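Isomerase prhC (Penicillium brasilianum, PDB 5X9J) is an isomerase that takes part in the biosynthesis of paraherquonin, a fungal meroterpenoid with a highly congested hexacyclic skeleton. Local coordinates at residues T26-I31 / V102-K108; K108-A114 / E127-Q133. All blocks are in the same frame, centred on the assembly; numbering follows the deposited sequence.

Interaction 1 (T26-I31 / V102-K108); sequences TREKLI and VDEAAKK
Arg-27 and Glu-104 meet with their flat groups almost perpendicular, guanidinium and carboxylate planes standing 88° apart. A side-on grip results: NE of Arg-27 lies 2.9 Å and its NH2 3.0 Å from the same oxygen, OE2 of Glu-104, so one carboxylate oxygen receives both donors of the salt bridge. Neither bond is straight, and NE approaches from above the carboxylate plane. The arginine leaves the helix with CG anti to the backbone N (chi1 172°) and bends at chi3, which turns the guanidinium back over Val-102, whose CB sits against one face, 3.7 Å from NH1. NH2 also forms a salt bridge to Asp-103 of the second subunit, a pair made twice in the dimer. Beneath this polar layer the side chains of Leu-30 and Val-102 run alongside but point opposite ways, CD1 of the leucine 3.7 Å from CG1 of the valine, while Ile-31 lies nearly square across Val-102, CG1 toward CG2. Nearer the start of the helix, CG2 of Thr-26 rests 3.8 Å from CD of Lys-107, whose doubly bent chain carries NZ back to the carbonyl O of Glu-104. The helix thus packs on a hairpin turn with two recognised features: an Asx motif, in which OD1 of Asp-103 accepts from the backbone N of Ala-106, and a G1 beta bulge formed by Lys-107 and Lys-108 opposite Asp-103.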
loop_
_atom_site.group_PDB
_atom_site.type_symbol
_atom_site.label_atom_id
_atom_site.label_comp_id
_atom_site.label_asym_id
_atom_site.label_seq_id
_atom_site.Cartn_x
_atom_site.Cartn_y
_atom_site.Cartn_z
ATOM N N THR B 26 23.630 -8.859 -1.058
ATOM C CA THR B 26 22.232 -9.247 -0.903
ATOM C C THR B 26 21.305 -8.095 -1.274
ATOM O O THR B 26 20.287 -8.307 -1.942
ATOM C CB THR B 26 21.966 -9.727 0.526
ATOM O OG1 THR B 26 22.740 -10.905 0.786
ATOM C CG2 THR B 26 20.483 -10.072 0.725
ATOM N N ARG B 27 21.664 -6.863 -0.898
ATOM C CA ARG B 27 20.812 -5.725 -1.237
ATOM C C ARG B 27 20.639 -5.597 -2.748
ATOM O O ARG B 27 19.519 -5.397 -3.238
ATOM C CB ARG B 27 21.377 -4.429 -0.648
ATOM C CG ARG B 27 20.640 -3.170 -1.130
ATOM C CD ARG B 27 21.102 -1.906 -0.407
ATOM N NE ARG B 27 20.812 -2.040 1.004
ATOM C CZ ARG B 27 19.793 -1.459 1.632
ATOM N NH1 ARG B 27 18.970 -0.637 0.994
ATOM N NH2 ARG B 27 19.626 -1.686 2.924
ATOM N N GLU B 28 21.731 -5.746 -3.506
ATOM C CA GLU B 28 21.646 -5.611 -4.955
ATOM C C GLU B 28 20.817 -6.731 -5.568
ATOM O O GLU B 28 20.026 -6.485 -6.484
ATOM C CB GLU B 28 23.049 -5.582 -5.569
ATOM C CG GLU B 28 23.876 -4.392 -5.113
ATOM C CD GLU B 28 25.331 -4.480 -5.552
ATOM O OE1 GLU B 28 25.682 -3.895 -6.592
ATOM O OE2 GLU B 28 26.126 -5.146 -4.862
ATOM N N LYS B 29 20.989 -7.965 -5.083
ATOM C CA LYS B 29 20.186 -9.075 -5.586
ATOM C C LYS B 29 18.699 -8.842 -5.336
ATOM O O LYS B 29 17.861 -9.171 -6.181
ATOM C CB LYS B 29 20.612 -10.391 -4.935
ATOM C CG LYS B 29 22.033 -10.850 -5.245
ATOM C CD LYS B 29 22.274 -12.222 -4.630
ATOM C CE LYS B 29 23.728 -12.422 -4.241
ATOM N NZ LYS B 29 23.917 -13.667 -3.432
ATOM N N LEU B 30 18.351 -8.287 -4.175
ATOM C CA LEU B 30 16.942 -8.045 -3.889
ATOM C C LEU B 30 16.388 -6.955 -4.795
ATOM O O LEU B 30 15.269 -7.075 -5.304
ATOM C CB LEU B 30 16.766 -7.680 -2.412
ATOM C CG LEU B 30 16.917 -8.853 -1.427
ATOM C CD1 LEU B 30 16.993 -8.363 0.000
ATOM C CD2 LEU B 30 15.759 -9.841 -1.573
ATOM N N ILE B 31 17.160 -5.886 -5.009
ATOM C CA ILE B 31 16.726 -4.829 -5.917
ATOM C C ILE B 31 16.579 -5.378 -7.328
ATOM O O ILE B 31 15.584 -5.111 -8.011
ATOM C CB ILE B 31 17.705 -3.640 -5.856
ATOM C CG1 ILE B 31 17.620 -2.965 -4.487
ATOM C CG2 ILE B 31 17.415 -2.609 -6.972
ATOM C CD1 ILE B 31 18.779 -2.015 -4.204
ATOM N N VAL B 102 14.639 -2.282 1.682
ATOM C CA VAL B 102 15.321 -3.550 1.411
ATOM C C VAL B 102 15.762 -4.188 2.728
ATOM O O VAL B 102 16.565 -3.606 3.469
ATOM C CB VAL B 102 16.522 -3.363 0.471
ATOM C CG1 VAL B 102 17.004 -4.712 -0.016
ATOM C CG2 VAL B 102 16.150 -2.471 -0.713
ATOM N N ASP B 103 15.274 -5.401 2.991
ATOM C CA ASP B 103 15.545 -6.136 4.236
ATOM C C ASP B 103 16.477 -7.302 3.895
ATOM O O ASP B 103 16.028 -8.393 3.541
ATOM C CB ASP B 103 14.237 -6.624 4.888
ATOM C CG ASP B 103 14.435 -7.144 6.325
ATOM O OD1 ASP B 103 15.569 -7.566 6.677
ATOM O OD2 ASP B 103 13.447 -7.129 7.105
ATOM N N GLU B 104 17.785 -7.062 4.023
ATOM C CA GLU B 104 18.777 -8.057 3.616
ATOM C C GLU B 104 18.728 -9.298 4.500
ATOM O O GLU B 104 18.811 -10.423 3.997
ATOM C CB GLU B 104 20.168 -7.431 3.640
ATOM C CG GLU B 104 20.323 -6.264 2.664
ATOM C CD GLU B 104 21.513 -5.372 2.998
ATOM O OE1 GLU B 104 22.611 -5.909 3.266
ATOM O OE2 GLU B 104 21.342 -4.131 3.010
ATOM N N ALA B 105 18.564 -9.116 5.814
ATOM C CA ALA B 105 18.496 -10.262 6.717
ATOM C C ALA B 105 17.280 -11.133 6.429
ATOM O O ALA B 105 17.376 -12.366 6.413
ATOM C CB ALA B 105 18.475 -9.781 8.167
ATOM N N ALA B 106 16.124 -10.519 6.199
ATOM C CA ALA B 106 14.913 -11.299 5.986
ATOM C C ALA B 106 14.676 -11.651 4.525
ATOM O O ALA B 106 13.752 -12.419 4.238
ATOM C CB ALA B 106 13.694 -10.549 6.539
ATOM N N LYS B 107 15.485 -11.121 3.604
ATOM C CA LYS B 107 15.311 -11.343 2.165
ATOM C C LYS B 107 13.937 -10.854 1.697
ATOM O O LYS B 107 13.219 -11.538 0.962
ATOM C CB LYS B 107 15.525 -12.814 1.794
ATOM C CG LYS B 107 16.805 -13.445 2.373
ATOM C CD LYS B 107 18.056 -12.878 1.749
ATOM C CE LYS B 107 19.305 -13.596 2.262
ATOM N NZ LYS B 107 19.572 -13.290 3.697
ATOM N N LYS B 108 13.578 -9.653 2.136
ATOM C CA LYS B 108 12.332 -9.002 1.754
ATOM C C LYS B 108 12.630 -7.646 1.129
ATOM O O LYS B 108 13.617 -6.989 1.471
ATOM C CB LYS B 108 11.412 -8.777 2.954
ATOM C CG LYS B 108 10.582 -9.966 3.406
ATOM C CD LYS B 108 9.975 -9.632 4.778
ATOM C CE LYS B 108 8.657 -10.355 5.016
ATOM N NZ LYS B 108 8.800 -11.804 5.326
#

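Interaction 2 (K108-A114 / E127-Q133)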
loop_
_atom_site.group_PDB
_atom_site.type_symbol
_atom_site.label_atom_id
_atom_site.label_comp_id
_atom_site.label_asym_id
_atom_site.label_seq_id
_atom_site.Cartn_x
_atom_site.Cartn_y
_atom_site.Cartn_z
ATOM N N LYS B 108 13.578 -9.653 2.136
ATOM C CA LYS B 108 12.332 -9.002 1.754
ATOM C C LYS B 108 12.630 -7.646 1.129
ATOM O O LYS B 108 13.617 -6.989 1.471
ATOM C CB LYS B 108 11.412 -8.777 2.954
ATOM C CG LYS B 108 10.582 -9.966 3.406
ATOM C CD LYS B 108 9.975 -9.632 4.778
ATOM C CE LYS B 108 8.657 -10.355 5.016
ATOM N NZ LYS B 108 8.800 -11.804 5.326
ATOM N N ILE B 109 11.742 -7.210 0.239
ATOM C CA ILE B 109 11.882 -5.889 -0.350
ATOM C C ILE B 109 10.495 -5.314 -0.581
ATOM O O ILE B 109 9.582 -6.006 -1.038
ATOM C CB ILE B 109 12.725 -5.948 -1.647
ATOM C CG1 ILE B 109 12.920 -4.545 -2.236
ATOM C CG2 ILE B 109 12.113 -6.924 -2.670
ATOM C CD1 ILE B 109 14.063 -4.481 -3.304
ATOM N N ALA B 110 10.334 -4.042 -0.239
ATOM C CA ALA B 110 9.094 -3.328 -0.487
ATOM C C ALA B 110 9.398 -2.200 -1.459
ATOM O O ALA B 110 10.377 -1.476 -1.275
ATOM C CB ALA B 110 8.493 -2.770 0.806
ATOM N N PHE B 111 8.574 -2.059 -2.495
ATOM C CA PHE B 111 8.823 -1.007 -3.466
ATOM C C PHE B 111 7.508 -0.469 -3.998
ATOM O O PHE B 111 6.494 -1.165 -4.025
ATOM C CB PHE B 111 9.701 -1.502 -4.625
ATOM C CG PHE B 111 9.145 -2.701 -5.354
ATOM C CD1 PHE B 111 8.359 -2.539 -6.486
ATOM C CD2 PHE B 111 9.437 -3.986 -4.919
ATOM C CE1 PHE B 111 7.874 -3.646 -7.176
ATOM C CE2 PHE B 111 8.949 -5.086 -5.583
ATOM C CZ PHE B 111 8.173 -4.917 -6.732
ATOM N N ARG B 112 7.542 0.786 -4.419
ATOM C CA ARG B 112 6.416 1.411 -5.085
ATOM C C ARG B 112 6.469 1.105 -6.574
ATOM O O ARG B 112 7.548 1.073 -7.175
ATOM C CB ARG B 112 6.440 2.920 -4.861
ATOM C CG ARG B 112 6.247 3.346 -3.416
ATOM C CD ARG B 112 6.280 4.868 -3.335
ATOM N NE ARG B 112 5.055 5.458 -3.873
ATOM C CZ ARG B 112 4.845 6.766 -3.982
ATOM N NH1 ARG B 112 5.790 7.625 -3.612
ATOM N NH2 ARG B 112 3.690 7.210 -4.459
ATOM N N ALA B 113 5.300 0.865 -7.163
ATOM C CA ALA B 113 5.216 0.545 -8.576
ATOM C C ALA B 113 4.002 1.243 -9.168
ATOM O O ALA B 113 3.081 1.658 -8.455
ATOM C CB ALA B 113 5.129 -0.970 -8.806
ATOM N N ALA B 114 4.024 1.398 -10.484
ATOM C CA ALA B 114 2.884 1.903 -11.228
ATOM C C ALA B 114 2.572 0.915 -12.339
ATOM O O ALA B 114 3.427 0.135 -12.760
ATOM C CB ALA B 114 3.153 3.302 -11.807
ATOM N N GLU B 127 -1.390 2.688 -9.112
ATOM C CA GLU B 127 -0.129 2.786 -8.399
ATOM C C GLU B 127 -0.192 1.831 -7.219
ATOM O O GLU B 127 -1.259 1.602 -6.639
ATOM C CB GLU B 127 0.151 4.223 -7.946
ATOM C CG GLU B 127 0.419 5.172 -9.133
ATOM C CD GLU B 127 0.434 6.643 -8.743
ATOM O OE1 GLU B 127 0.774 6.960 -7.581
ATOM O OE2 GLU B 127 0.104 7.487 -9.606
ATOM N N ASN B 128 0.955 1.250 -6.890
ATOM C CA ASN B 128 0.983 0.046 -6.078
ATOM C C ASN B 128 2.105 0.136 -5.057
ATOM O O ASN B 128 3.063 0.896 -5.213
ATOM C CB ASN B 128 1.187 -1.214 -6.954
ATOM C CG ASN B 128 0.174 -1.304 -8.112
ATOM O OD1 ASN B 128 -0.768 -2.098 -8.071
ATOM N ND2 ASN B 128 0.374 -0.484 -9.149
ATOM N N LEU B 129 1.982 -0.673 -4.013
ATOM C CA LEU B 129 3.097 -0.995 -3.132
ATOM C C LEU B 129 3.211 -2.512 -3.131
ATOM O O LEU B 129 2.224 -3.208 -2.877
ATOM C CB LEU B 129 2.882 -0.434 -1.722
ATOM C CG LEU B 129 4.077 -0.418 -0.736
ATOM C CD1 LEU B 129 4.429 -1.823 -0.229
ATOM C CD2 LEU B 129 5.291 0.233 -1.319
ATOM N N VAL B 130 4.387 -3.023 -3.460
ATOM C CA VAL B 130 4.604 -4.460 -3.563
ATOM C C VAL B 130 5.633 -4.849 -2.515
ATOM O O VAL B 130 6.658 -4.180 -2.373
ATOM C CB VAL B 130 5.080 -4.874 -4.968
ATOM C CG1 VAL B 130 5.382 -6.388 -5.007
ATOM C CG2 VAL B 130 4.019 -4.513 -6.030
ATOM N N ILE B 131 5.363 -5.921 -1.779
ATOM C CA ILE B 131 6.372 -6.541 -0.932
ATOM C C ILE B 131 6.675 -7.916 -1.504
ATOM O O ILE B 131 5.756 -8.699 -1.758
ATOM C CB ILE B 131 5.906 -6.657 0.527
ATOM C CG1 ILE B 131 5.599 -5.273 1.107
ATOM C CG2 ILE B 131 6.978 -7.392 1.363
ATOM C CD1 ILE B 131 5.039 -5.328 2.558
ATOM N N LEU B 132 7.953 -8.220 -1.688
ATOM C CA LEU B 132 8.369 -9.549 -2.108
ATOM C C LEU B 132 9.120 -10.239 -0.979
ATOM O O LEU B 132 9.971 -9.632 -0.327
ATOM C CB LEU B 132 9.266 -9.499 -3.346
ATOM C CG LEU B 132 8.683 -8.801 -4.575
ATOM C CD1 LEU B 132 9.728 -8.753 -5.700
ATOM C CD2 LEU B 132 7.420 -9.502 -5.051
ATOM N N GLN B 133 8.788 -11.502 -0.754
ATOM C CA GLN B 133 9.601 -12.396 0.054
ATOM C C GLN B 133 10.408 -13.239 -0.919
ATOM O O GLN B 133 9.836 -13.971 -1.729
ATOM C CB GLN B 133 8.742 -13.285 0.960
ATOM C CG GLN B 133 9.547 -14.400 1.648
ATOM C CD GLN B 133 10.445 -13.856 2.734
ATOM O OE1 GLN B 133 9.961 -13.368 3.749
ATOM N NE2 GLN B 133 11.759 -13.907 2.517
HETATM O O HOH W 1 1.461 5.712 -5.341
HETATM O O HOH W 2 3.159 3.708 -5.254
#
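Residues Lys-108 to Ala-114 and Glu-127 to Gln-133 pair as the antiparallel arms of a beta hairpin in the buried middle of the curved sheet. Ile-109 with Leu-132, Phe-111 with Val-130 and Ala-113 with Asn-128 are the hydrogen-bonded pairs; the straightest bond, 176° at the hydrogen, runs 2.9 Å from Val-130 N to Phe-111 O. On the face that carries Ile-109 and Phe-111, those two side chains touch helix 26-43. A chi1 of 57° sets CG of Phe-111 between the backbone N and the carbonyl carbon, which lays one ring face against Val-130, whose CB makes a CH-pi contact 3.9 Å from the ring centroid; Leu-132 CD1 meets the ring edge, 3.8 Å from CE2. A helix packed on a strongly curved mixed sheet is consistent with the cone-like NTF2/SnoaL fold. The reverse face presents Ala-110, Leu-129 and Ile-131, and there Leu-129 and Ile-131 pack on Leu-129 of the second subunit. Arg-112, bridged to Asp-96, remains 4.3 Å (NH2 to OE1) from Glu-127; one water joins those two atoms, and another links Arg-112 NE to Asn-128 O, both waters in the guanidinium plane. At the opposite end Lys-108 bends at chi4 to bring NZ to Gln-133 OE1, a plausible pairing whose modelled length of 2.5 Å is doubtful. A leucine in place of Lys-108 has no ammonium, and Gln-133 OE1 would probably be left without that donor, its amide freer to turn although NE2 still bonds Ala-106 O.

Interactions 1 and 2 follow one another along the chain and share Lys-108, where the turn closing the first becomes the strand opening the second. Their centres lie 13 Å apart on the same side of the chain's centre, and strands 101-103 and 108-119 are neighbours in one sheet. Helix 26-43 ties them as well: Ile-109 reaches from the hairpin to Leu-30 and Ile-31. Both contacts touch the second subunit, the first mainly through polar pairs and the second largely through apolar packing, so the two together join helix, sheet and homodimer interface.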